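Local coordinates for protein GH5 (Bacteroidetes bacterium AC2a, PDB 4YHE) that probably cleaves beta-1,4-glucosidic bonds of cellulose, as an endoglucanase of glycoside hydrolase family 5 built on a (beta/alpha)8 barrel, at residues L120-A125 and N163-G168; F314-K319 and Q378-S383; D153-V158 and T206-V211. All coordinates share one frame; numbering follows the deposited sequence.

Contact 1 of 3, residues L120-A125 and N163-G168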
loop_
_atom_site.group_PDB
_atom_site.type_symbol
_atom_site.label_atom_id
_atom_site.label_comp_id
_atom_site.label_asym_id
_atom_site.label_seq_id
_atom_site.Cartn_x
_atom_site.Cartn_y
_atom_site.Cartn_z
ATOM N N LEU A 120 -18.233 -1.474 -3.645
ATOM C CA LEU A 120 -17.688 -0.354 -2.903
ATOM C C LEU A 120 -17.487 0.848 -3.844
ATOM O O LEU A 120 -16.419 1.048 -4.423
ATOM C CB LEU A 120 -16.393 -0.837 -2.247
ATOM C CG LEU A 120 -15.688 0.057 -1.267
ATOM C CD1 LEU A 120 -16.638 0.570 -0.192
ATOM C CD2 LEU A 120 -14.526 -0.735 -0.653
ATOM N N ASP A 121 -18.567 1.623 -4.027
ATOM C CA ASP A 121 -18.729 2.514 -5.168
ATOM C C ASP A 121 -18.871 3.944 -4.671
ATOM O O ASP A 121 -19.935 4.337 -4.219
ATOM C CB ASP A 121 -19.995 2.087 -5.939
ATOM C CG ASP A 121 -20.192 2.827 -7.247
ATOM O OD1 ASP A 121 -19.793 4.003 -7.390
ATOM O OD2 ASP A 121 -20.817 2.240 -8.147
ATOM N N LEU A 122 -17.802 4.731 -4.771
ATOM C CA LEU A 122 -17.810 6.060 -4.170
ATOM C C LEU A 122 -18.789 7.063 -4.851
ATOM O O LEU A 122 -19.557 7.706 -4.170
ATOM C CB LEU A 122 -16.387 6.626 -4.099
ATOM C CG LEU A 122 -16.290 8.026 -3.466
ATOM C CD1 LEU A 122 -16.645 8.005 -1.998
ATOM C CD2 LEU A 122 -14.891 8.565 -3.670
ATOM N N PRO A 123 -18.739 7.209 -6.186
ATOM C CA PRO A 123 -19.718 8.122 -6.806
ATOM C C PRO A 123 -21.160 7.727 -6.518
ATOM O O PRO A 123 -21.994 8.601 -6.253
ATOM C CB PRO A 123 -19.421 7.997 -8.307
ATOM C CG PRO A 123 -17.988 7.565 -8.370
ATOM C CD PRO A 123 -17.767 6.700 -7.170
ATOM N N ALA A 124 -21.450 6.434 -6.537
ATOM C CA ALA A 124 -22.796 5.948 -6.190
ATOM C C ALA A 124 -23.220 6.340 -4.779
ATOM O O ALA A 124 -24.380 6.708 -4.536
ATOM C CB ALA A 124 -22.889 4.441 -6.375
ATOM N N ALA A 125 -22.269 6.310 -3.847
ATOM C CA ALA A 125 -22.512 6.726 -2.469
ATOM C C ALA A 125 -22.728 8.233 -2.287
ATOM O O ALA A 125 -23.511 8.663 -1.425
ATOM C CB ALA A 125 -21.333 6.296 -1.600
ATOM N N ASN A 163 -8.474 0.440 0.133
ATOM C CA ASN A 163 -7.352 0.659 -0.753
ATOM C C ASN A 163 -7.342 2.055 -1.416
ATOM O O ASN A 163 -6.995 3.055 -0.757
ATOM C CB ASN A 163 -7.256 -0.477 -1.761
ATOM C CG ASN A 163 -6.001 -0.405 -2.599
ATOM O OD1 ASN A 163 -4.904 -0.122 -2.072
ATOM N ND2 ASN A 163 -6.149 -0.597 -3.919
ATOM N N GLU A 164 -7.695 2.138 -2.699
ATOM C CA GLU A 164 -7.563 3.376 -3.448
ATOM C C GLU A 164 -8.962 3.812 -3.837
ATOM O O GLU A 164 -9.508 3.334 -4.826
ATOM C CB GLU A 164 -6.690 3.171 -4.682
ATOM C CG GLU A 164 -5.202 2.937 -4.360
ATOM C CD GLU A 164 -4.333 2.899 -5.603
ATOM O OE1 GLU A 164 -4.893 2.721 -6.714
ATOM O OE2 GLU A 164 -3.087 3.023 -5.471
ATOM N N ILE A 165 -9.539 4.704 -3.056
ATOM C CA ILE A 165 -10.950 5.069 -3.266
ATOM C C ILE A 165 -10.985 6.346 -4.090
ATOM O O ILE A 165 -10.238 7.307 -3.822
ATOM C CB ILE A 165 -11.671 5.194 -1.906
ATOM C CG1 ILE A 165 -11.634 3.850 -1.167
ATOM C CG2 ILE A 165 -13.092 5.721 -2.067
ATOM C CD1 ILE A 165 -12.268 2.697 -1.922
ATOM N N GLN A 166 -11.814 6.349 -5.125
ATOM C CA GLN A 166 -11.812 7.431 -6.106
ATOM C C GLN A 166 -13.026 7.350 -7.006
ATOM O O GLN A 166 -13.829 6.433 -6.888
ATOM C CB GLN A 166 -10.587 7.352 -6.990
ATOM C CG GLN A 166 -10.456 6.049 -7.755
ATOM C CD GLN A 166 -9.625 6.200 -9.004
ATOM O OE1 GLN A 166 -9.769 7.179 -9.746
ATOM N NE2 GLN A 166 -8.768 5.219 -9.269
ATOM N N ASP A 167 -13.120 8.284 -7.937
ATOM C CA ASP A 167 -14.229 8.282 -8.883
ATOM C C ASP A 167 -13.812 7.882 -10.310
ATOM O O ASP A 167 -14.633 7.948 -11.216
ATOM C CB ASP A 167 -14.937 9.644 -8.861
ATOM C CG ASP A 167 -14.106 10.762 -9.432
ATOM O OD1 ASP A 167 -12.993 10.511 -9.940
ATOM O OD2 ASP A 167 -14.593 11.929 -9.356
ATOM N N GLY A 168 -12.554 7.509 -10.512
ATOM C CA GLY A 168 -12.038 7.089 -11.834
ATOM C C GLY A 168 -11.045 8.037 -12.486
ATOM O O GLY A 168 -10.321 7.648 -13.424
HETATM O O HOH W 1 -15.616 3.935 -6.708
#
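The turn entering helix 122-127 runs obliquely beside the irregular segment 163-168, their touching parts 36° apart in direction, and the backbones come nearest where Pro123 CA lies 5.9 Å from Asp167 CA. In the (beta/alpha)8 barrel one is the start of helix 122-127 in the connection after strand 97-101, the other lies in the loop after strand 157-160. Segment 163-168 begins with Asn163-Glu164; by analogy with family 5 enzymes, whose acid/base follows an asparagine after the fourth strand, Glu164 is probably that residue. It touches Glu295 and is hydrogen-bonded to His241.

Leu122 and Ile165 form the apolar centre. Leu122 CG stands anti to its backbone N (chi1 -179°), which carries the branched end to Ile165, and CD2 meets Ile165 CG2 at 3.7 Å. The two side chains cross obliquely, and beta-branched isoleucine suits the spot because CG2 leaves close to the main chain and also meets Leu122 CB. At the other branch, Ile165 CD1 approaches Leu120 CD2 to 4.3 Å. Trp189 and Val185 of helix 181-199 cover these leucines further.

Pro123 lies in the first turn of its helix, where lacking an N-H costs no helical bond. Its CG rests against Asp167 CB at 3.7 Å, the two side chains crossing at about a right angle, while the Asp167 carboxylate turns to Gln182 and Asp169. Asp121 is the N-cap: its OD1 accepts from Ala124 N at 3.1 Å, met from above the carboxylate plane in a fairly straight bond (162°).

No direct hydrogen bond joins the segments. One water does so instead, accepting from Leu122 N at 3.0 Å and donating to Gln166 O at 3.1 Å.

Contact 2 of 3, residues F314-K319 and Q378-S383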
loop_
_atom_site.group_PDB
_atom_site.type_symbol
_atom_site.label_atom_id
_atom_site.label_comp_id
_atom_site.label_asym_id
_atom_site.label_seq_id
_atom_site.Cartn_x
_atom_site.Cartn_y
_atom_site.Cartn_z
ATOM N N PHE A 314 15.409 4.140 -5.799
ATOM C CA PHE A 314 15.110 3.429 -4.605
ATOM C C PHE A 314 16.030 3.882 -3.450
ATOM O O PHE A 314 15.572 4.142 -2.367
ATOM C CB PHE A 314 15.242 1.907 -4.821
ATOM C CG PHE A 314 14.177 1.286 -5.746
ATOM C CD1 PHE A 314 12.912 1.810 -5.862
ATOM C CD2 PHE A 314 14.476 0.159 -6.468
ATOM C CE1 PHE A 314 11.965 1.223 -6.697
ATOM C CE2 PHE A 314 13.543 -0.456 -7.273
ATOM C CZ PHE A 314 12.281 0.080 -7.390
ATOM N N ARG A 315 17.331 3.958 -3.685
ATOM C CA ARG A 315 18.202 4.372 -2.605
ATOM C C ARG A 315 17.803 5.726 -2.070
ATOM O O ARG A 315 17.651 5.913 -0.873
ATOM C CB ARG A 315 19.647 4.422 -3.056
ATOM C CG ARG A 315 20.254 3.085 -3.354
ATOM C CD ARG A 315 21.790 3.205 -3.352
ATOM N NE ARG A 315 22.288 4.126 -4.393
ATOM C CZ ARG A 315 22.374 3.838 -5.689
ATOM N NH1 ARG A 315 22.007 2.643 -6.143
ATOM N NH2 ARG A 315 22.842 4.749 -6.536
ATOM N N TYR A 316 17.610 6.669 -2.968
ATOM C CA TYR A 316 17.308 8.045 -2.559
ATOM C C TYR A 316 15.970 8.151 -1.809
ATOM O O TYR A 316 15.910 8.681 -0.699
ATOM C CB TYR A 316 17.317 8.959 -3.776
ATOM C CG TYR A 316 17.338 10.426 -3.433
ATOM C CD1 TYR A 316 18.555 11.096 -3.232
ATOM C CD2 TYR A 316 16.163 11.157 -3.282
ATOM C CE1 TYR A 316 18.584 12.418 -2.854
ATOM C CE2 TYR A 316 16.189 12.508 -2.927
ATOM C CZ TYR A 316 17.412 13.134 -2.735
ATOM O OH TYR A 316 17.480 14.466 -2.412
ATOM N N ILE A 317 14.871 7.681 -2.417
ATOM C CA ILE A 317 13.577 7.861 -1.775
ATOM C C ILE A 317 13.423 7.073 -0.462
ATOM O O ILE A 317 12.813 7.564 0.485
ATOM C CB ILE A 317 12.386 7.584 -2.731
ATOM C CG1 ILE A 317 12.200 6.103 -3.011
ATOM C CG2 ILE A 317 12.541 8.413 -4.014
ATOM C CD1 ILE A 317 11.025 5.817 -3.946
ATOM N N CYS A 318 13.992 5.874 -0.405
ATOM C CA CYS A 318 13.910 5.052 0.780
ATOM C C CYS A 318 14.750 5.667 1.930
ATOM O O CYS A 318 14.395 5.531 3.086
ATOM C CB CYS A 318 14.329 3.628 0.470
ATOM S SG CYS A 318 13.133 2.786 -0.669
ATOM N N LYS A 319 15.837 6.327 1.581
ATOM C CA LYS A 319 16.634 7.046 2.609
ATOM C C LYS A 319 15.806 8.208 3.120
ATOM O O LYS A 319 15.618 8.393 4.325
ATOM C CB LYS A 319 17.971 7.528 2.063
ATOM C CG LYS A 319 18.760 8.359 3.070
ATOM C CD LYS A 319 18.942 7.630 4.383
ATOM C CE LYS A 319 20.082 8.243 5.223
ATOM N NZ LYS A 319 19.859 7.966 6.670
ATOM N N GLN A 378 22.502 13.523 0.798
ATOM C CA GLN A 378 23.554 14.141 -0.006
ATOM C C GLN A 378 24.538 13.130 -0.595
ATOM O O GLN A 378 24.892 13.244 -1.758
ATOM C CB GLN A 378 24.311 15.246 0.781
ATOM C CG GLN A 378 25.206 16.083 -0.137
ATOM C CD GLN A 378 24.425 16.996 -1.071
ATOM O OE1 GLN A 378 23.480 17.691 -0.643
ATOM N NE2 GLN A 378 24.828 17.036 -2.349
ATOM N N SER A 379 24.977 12.148 0.190
ATOM C CA SER A 379 25.920 11.140 -0.309
ATOM C C SER A 379 25.320 10.279 -1.407
ATOM O O SER A 379 25.989 9.973 -2.372
ATOM C CB SER A 379 26.496 10.265 0.799
ATOM O OG SER A 379 25.533 9.494 1.476
ATOM N N ILE A 380 24.038 9.946 -1.287
ATOM C CA ILE A 380 23.343 9.235 -2.376
ATOM C C ILE A 380 23.252 10.130 -3.619
ATOM O O ILE A 380 23.643 9.738 -4.722
ATOM C CB ILE A 380 21.936 8.816 -1.927
ATOM C CG1 ILE A 380 21.987 7.895 -0.715
ATOM C CG2 ILE A 380 21.255 8.055 -3.054
ATOM C CD1 ILE A 380 20.689 7.847 0.078
ATOM N N TYR A 381 22.736 11.350 -3.431
ATOM C CA TYR A 381 22.687 12.367 -4.476
ATOM C C TYR A 381 24.000 12.476 -5.265
ATOM O O TYR A 381 24.031 12.374 -6.503
ATOM C CB TYR A 381 22.361 13.720 -3.840
ATOM C CG TYR A 381 21.992 14.820 -4.790
ATOM C CD1 TYR A 381 22.964 15.680 -5.324
ATOM C CD2 TYR A 381 20.650 15.043 -5.136
ATOM C CE1 TYR A 381 22.606 16.713 -6.177
ATOM C CE2 TYR A 381 20.294 16.066 -5.995
ATOM C CZ TYR A 381 21.274 16.896 -6.509
ATOM O OH TYR A 381 20.919 17.899 -7.356
ATOM N N ASP A 382 25.099 12.636 -4.541
ATOM C CA ASP A 382 26.411 12.824 -5.190
ATOM C C ASP A 382 26.910 11.581 -5.912
ATOM O O ASP A 382 27.830 11.664 -6.728
ATOM C CB ASP A 382 27.470 13.233 -4.153
ATOM C CG ASP A 382 27.174 14.565 -3.497
ATOM O OD1 ASP A 382 26.391 15.368 -4.057
ATOM O OD2 ASP A 382 27.726 14.798 -2.392
ATOM N N SER A 383 26.340 10.425 -5.602
ATOM C CA SER A 383 26.728 9.181 -6.252
ATOM C C SER A 383 25.769 8.758 -7.379
ATOM O O SER A 383 25.866 7.625 -7.877
ATOM C CB SER A 383 26.827 8.063 -5.206
ATOM O OG SER A 383 25.545 7.734 -4.675
HETATM O O HOH W 2 24.424 5.738 -2.400
#
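Helices 304-323 and 377-382 pack antiparallel, their local axes 9.5 Å apart and crossing at -165°. Tyr316 leaves its helix with CG anti to the backbone N (chi1 -166°), which brings the ring over to Ile380 and Tyr381. Its CB touches Ile380 CG2 at 4.1 Å, and the same methyl sits at the ring edge beside CD1. One atom further, CE1 reaches Tyr381 CD2 at 4.0 Å. There the tyrosines lie side by side, pointing the same way, with CE1 at the edge of the Tyr381 ring; Trp257 and Val274 also touch Tyr316. An alanine at Tyr316 would lose the ring contacts with Ile380 and Tyr381 and would probably loosen the seating of the short helix.

Ile380 has the largest share of the contact, and isoleucine suits it by offering two branches: CG2 meets Arg315 and Tyr316, and CD1 presses on Lys319 CB at 3.4 Å, unusually tight. Lysine gives apolar CB and CG here while NZ leaves for a salt bridge with Asp323. Beside Ser383, a water donates to its OG and weakly accepts from Arg315 NE. The pairing packs a short helix near the C terminus against a helix of the outer layer of the (beta/alpha)8 barrel.

Contact 3 of 3, residues D153-V158 and T206-V211; sequences DGEWLV and TRYIGV
One face of the Arg207 guanidinium is covered by Leu157 CD2, 4.2 Å above the plane and displaced from the centre of the group, while at its edge lie the carbonyl oxygens of Asp153 and Gly154; the group also makes a cation-pi contact with Phe159. The Tyr208 ring has Glu155 CD and two waters at its edge and stacks with Phe10. Both residues lead into strand 209-212, which neighbours strand 157-160 in the (beta/alpha)8 barrel, and the contact joins the N-terminal approaches to these two parallel strands.

Arginine suits its place because several in-plane N-H groups can serve a turn rich in carbonyls. The chain runs extended, CG anti to the backbone N (chi1 -177°), then bends at chi3 to bring the tip to the carbonyls beside the type I turn Gly154-Leu157. NH1 and NH2 grip Asp153 O end-on, at 2.9 and 2.8 Å from that one oxygen; NH2 meets it in the carbonyl plane, NH1 from above. NH1 also donates to Leu157 O at 2.9 Å and weakly to Gly154 O; its two hydrogens are thus shared among three acceptors. Carbonyls at and just before the turn so face the guanidinium, whose charge they probably stabilise. Asn204 takes another bond from NH2.

Further along, Val158 CG1 packs on Tyr208 O at 3.5 Å. Glu155 lies alongside the tyrosine, its carboxylate 73° from the ring plane, and OE1 forms a salt bridge with Arg235.

Two waters complete the seam. One accepts from Tyr208 OH and donates to Glu155 OE2; the other donates to Glu155 O and Leu157 O and accepts from Tyr208 N at 2.9 Å.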
loop_
_atom_site.group_PDB
_atom_site.type_symbol
_atom_site.label_atom_id
_atom_site.label_comp_id
_atom_site.label_asym_id
_atom_site.label_seq_id
_atom_site.Cartn_x
_atom_site.Cartn_y
_atom_site.Cartn_z
ATOM N N ASP A 153 -5.040 -12.738 17.262
ATOM C CA ASP A 153 -3.762 -12.328 16.692
ATOM C C ASP A 153 -3.445 -10.874 17.058
ATOM O O ASP A 153 -4.257 -9.967 16.833
ATOM C CB ASP A 153 -3.792 -12.534 15.169
ATOM C CG ASP A 153 -4.019 -13.980 14.800
ATOM O OD1 ASP A 153 -3.149 -14.793 15.141
ATOM O OD2 ASP A 153 -5.047 -14.306 14.188
ATOM N N GLY A 154 -2.239 -10.678 17.561
ATOM C CA GLY A 154 -1.815 -9.430 18.167
ATOM C C GLY A 154 -1.359 -8.367 17.192
ATOM O O GLY A 154 -1.813 -8.332 16.024
ATOM N N GLU A 155 -0.479 -7.484 17.662
ATOM C CA GLU A 155 -0.255 -6.217 16.934
ATOM C C GLU A 155 0.717 -6.330 15.757
ATOM O O GLU A 155 0.951 -5.346 15.069
ATOM C CB GLU A 155 0.085 -5.054 17.877
ATOM C CG GLU A 155 1.492 -5.038 18.418
ATOM C CD GLU A 155 1.770 -3.804 19.284
ATOM O OE1 GLU A 155 0.857 -3.280 19.992
ATOM O OE2 GLU A 155 2.931 -3.380 19.255
ATOM N N TRP A 156 1.307 -7.519 15.564
ATOM C CA TRP A 156 2.019 -7.845 14.336
ATOM C C TRP A 156 1.061 -7.888 13.128
ATOM O O TRP A 156 1.532 -7.782 12.014
ATOM C CB TRP A 156 2.801 -9.174 14.429
ATOM C CG TRP A 156 1.954 -10.330 14.821
ATOM C CD1 TRP A 156 1.753 -10.815 16.091
ATOM C CD2 TRP A 156 1.160 -11.148 13.948
ATOM N NE1 TRP A 156 0.875 -11.871 16.056
ATOM C CE2 TRP A 156 0.504 -12.106 14.757
ATOM C CE3 TRP A 156 0.944 -11.165 12.557
ATOM C CZ2 TRP A 156 -0.346 -13.073 14.228
ATOM C CZ3 TRP A 156 0.095 -12.131 12.032
ATOM C CH2 TRP A 156 -0.543 -13.068 12.863
ATOM N N LEU A 157 -0.240 -8.016 13.357
ATOM C CA LEU A 157 -1.258 -8.018 12.284
ATOM C C LEU A 157 -1.975 -6.656 12.245
ATOM O O LEU A 157 -2.620 -6.265 13.213
ATOM C CB LEU A 157 -2.273 -9.142 12.489
ATOM C CG LEU A 157 -3.439 -9.237 11.486
ATOM C CD1 LEU A 157 -2.896 -9.402 10.074
ATOM C CD2 LEU A 157 -4.388 -10.364 11.822
ATOM N N VAL A 158 -1.834 -5.955 11.114
ATOM C CA VAL A 158 -2.409 -4.628 10.873
ATOM C C VAL A 158 -3.576 -4.760 9.900
ATOM O O VAL A 158 -3.488 -5.512 8.927
ATOM C CB VAL A 158 -1.360 -3.690 10.231
ATOM C CG1 VAL A 158 -1.954 -2.325 9.878
ATOM C CG2 VAL A 158 -0.115 -3.517 11.102
ATOM N N THR A 206 -6.783 -3.050 20.356
ATOM C CA THR A 206 -5.591 -2.222 20.325
ATOM C C THR A 206 -4.728 -2.470 19.087
ATOM O O THR A 206 -3.552 -2.128 19.077
ATOM C CB THR A 206 -4.742 -2.528 21.552
ATOM O OG1 THR A 206 -4.472 -3.925 21.552
ATOM C CG2 THR A 206 -5.507 -2.166 22.810
ATOM N N ARG A 207 -5.311 -3.100 18.071
ATOM C CA ARG A 207 -4.631 -3.330 16.797
ATOM C C ARG A 207 -4.380 -1.983 16.105
ATOM O O ARG A 207 -5.239 -1.088 16.162
ATOM C CB ARG A 207 -5.533 -4.189 15.890
ATOM C CG ARG A 207 -4.911 -4.564 14.552
ATOM C CD ARG A 207 -5.760 -5.520 13.703
ATOM N NE ARG A 207 -6.369 -6.647 14.410
ATOM C CZ ARG A 207 -5.726 -7.634 15.032
ATOM N NH1 ARG A 207 -4.406 -7.691 15.078
ATOM N NH2 ARG A 207 -6.427 -8.592 15.633
ATOM N N TYR A 208 -3.229 -1.845 15.459
ATOM C CA TYR A 208 -3.005 -0.732 14.536
ATOM C C TYR A 208 -3.886 -0.847 13.315
ATOM O O TYR A 208 -3.991 -1.913 12.723
ATOM C CB TYR A 208 -1.568 -0.648 14.133
ATOM C CG TYR A 208 -0.723 -0.164 15.269
ATOM C CD1 TYR A 208 -0.617 1.196 15.533
ATOM C CD2 TYR A 208 -0.057 -1.045 16.091
ATOM C CE1 TYR A 208 0.138 1.659 16.595
ATOM C CE2 TYR A 208 0.712 -0.594 17.154
ATOM C CZ TYR A 208 0.789 0.761 17.404
ATOM O OH TYR A 208 1.559 1.253 18.428
ATOM N N ILE A 209 -4.535 0.252 12.961
ATOM C CA ILE A 209 -5.365 0.297 11.774
ATOM C C ILE A 209 -4.869 1.383 10.815
ATOM O O ILE A 209 -4.768 2.554 11.204
ATOM C CB ILE A 209 -6.808 0.592 12.120
ATOM C CG1 ILE A 209 -7.394 -0.479 13.060
ATOM C CG2 ILE A 209 -7.637 0.716 10.851
ATOM C CD1 ILE A 209 -8.743 -0.102 13.605
ATOM N N GLY A 210 -4.571 0.993 9.572
ATOM C CA GLY A 210 -4.169 1.938 8.527
ATOM C C GLY A 210 -5.391 2.500 7.834
ATOM O O GLY A 210 -6.284 1.756 7.470
ATOM N N VAL A 211 -5.434 3.816 7.674
ATOM C CA VAL A 211 -6.522 4.460 6.954
ATOM C C VAL A 211 -5.965 5.336 5.814
ATOM O O VAL A 211 -4.985 6.072 5.994
ATOM C CB VAL A 211 -7.431 5.301 7.870
ATOM C CG1 VAL A 211 -8.187 4.435 8.830
ATOM C CG2 VAL A 211 -6.657 6.380 8.619
HETATM O O HOH W 3 -1.524 -4.065 14.610
HETATM O O HOH W 4 2.951 -0.503 19.944
#

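In the fold
From the N terminus, contact 1 opens at 120-125, in the connection after strand 97-101. The chain passes through helix 129-149 and reaches 153-158, where contact 3 opens; strand 157-160 then carries it to 163-168, closing contact 1. Helix 181-199 follows before 206-211 closes contact 3, so the two cross, their centres 24 Å apart. Contact 3 joins the starts of the fourth and fifth barrel strands, contact 1 the connections that follow the third and fourth. Contact 2 comes later in series: 378-383, near the C terminus, folds back on helix 304-323, closing a loop that holds the last barrel strand and helix 357-369, across the chain's centre from contact 1.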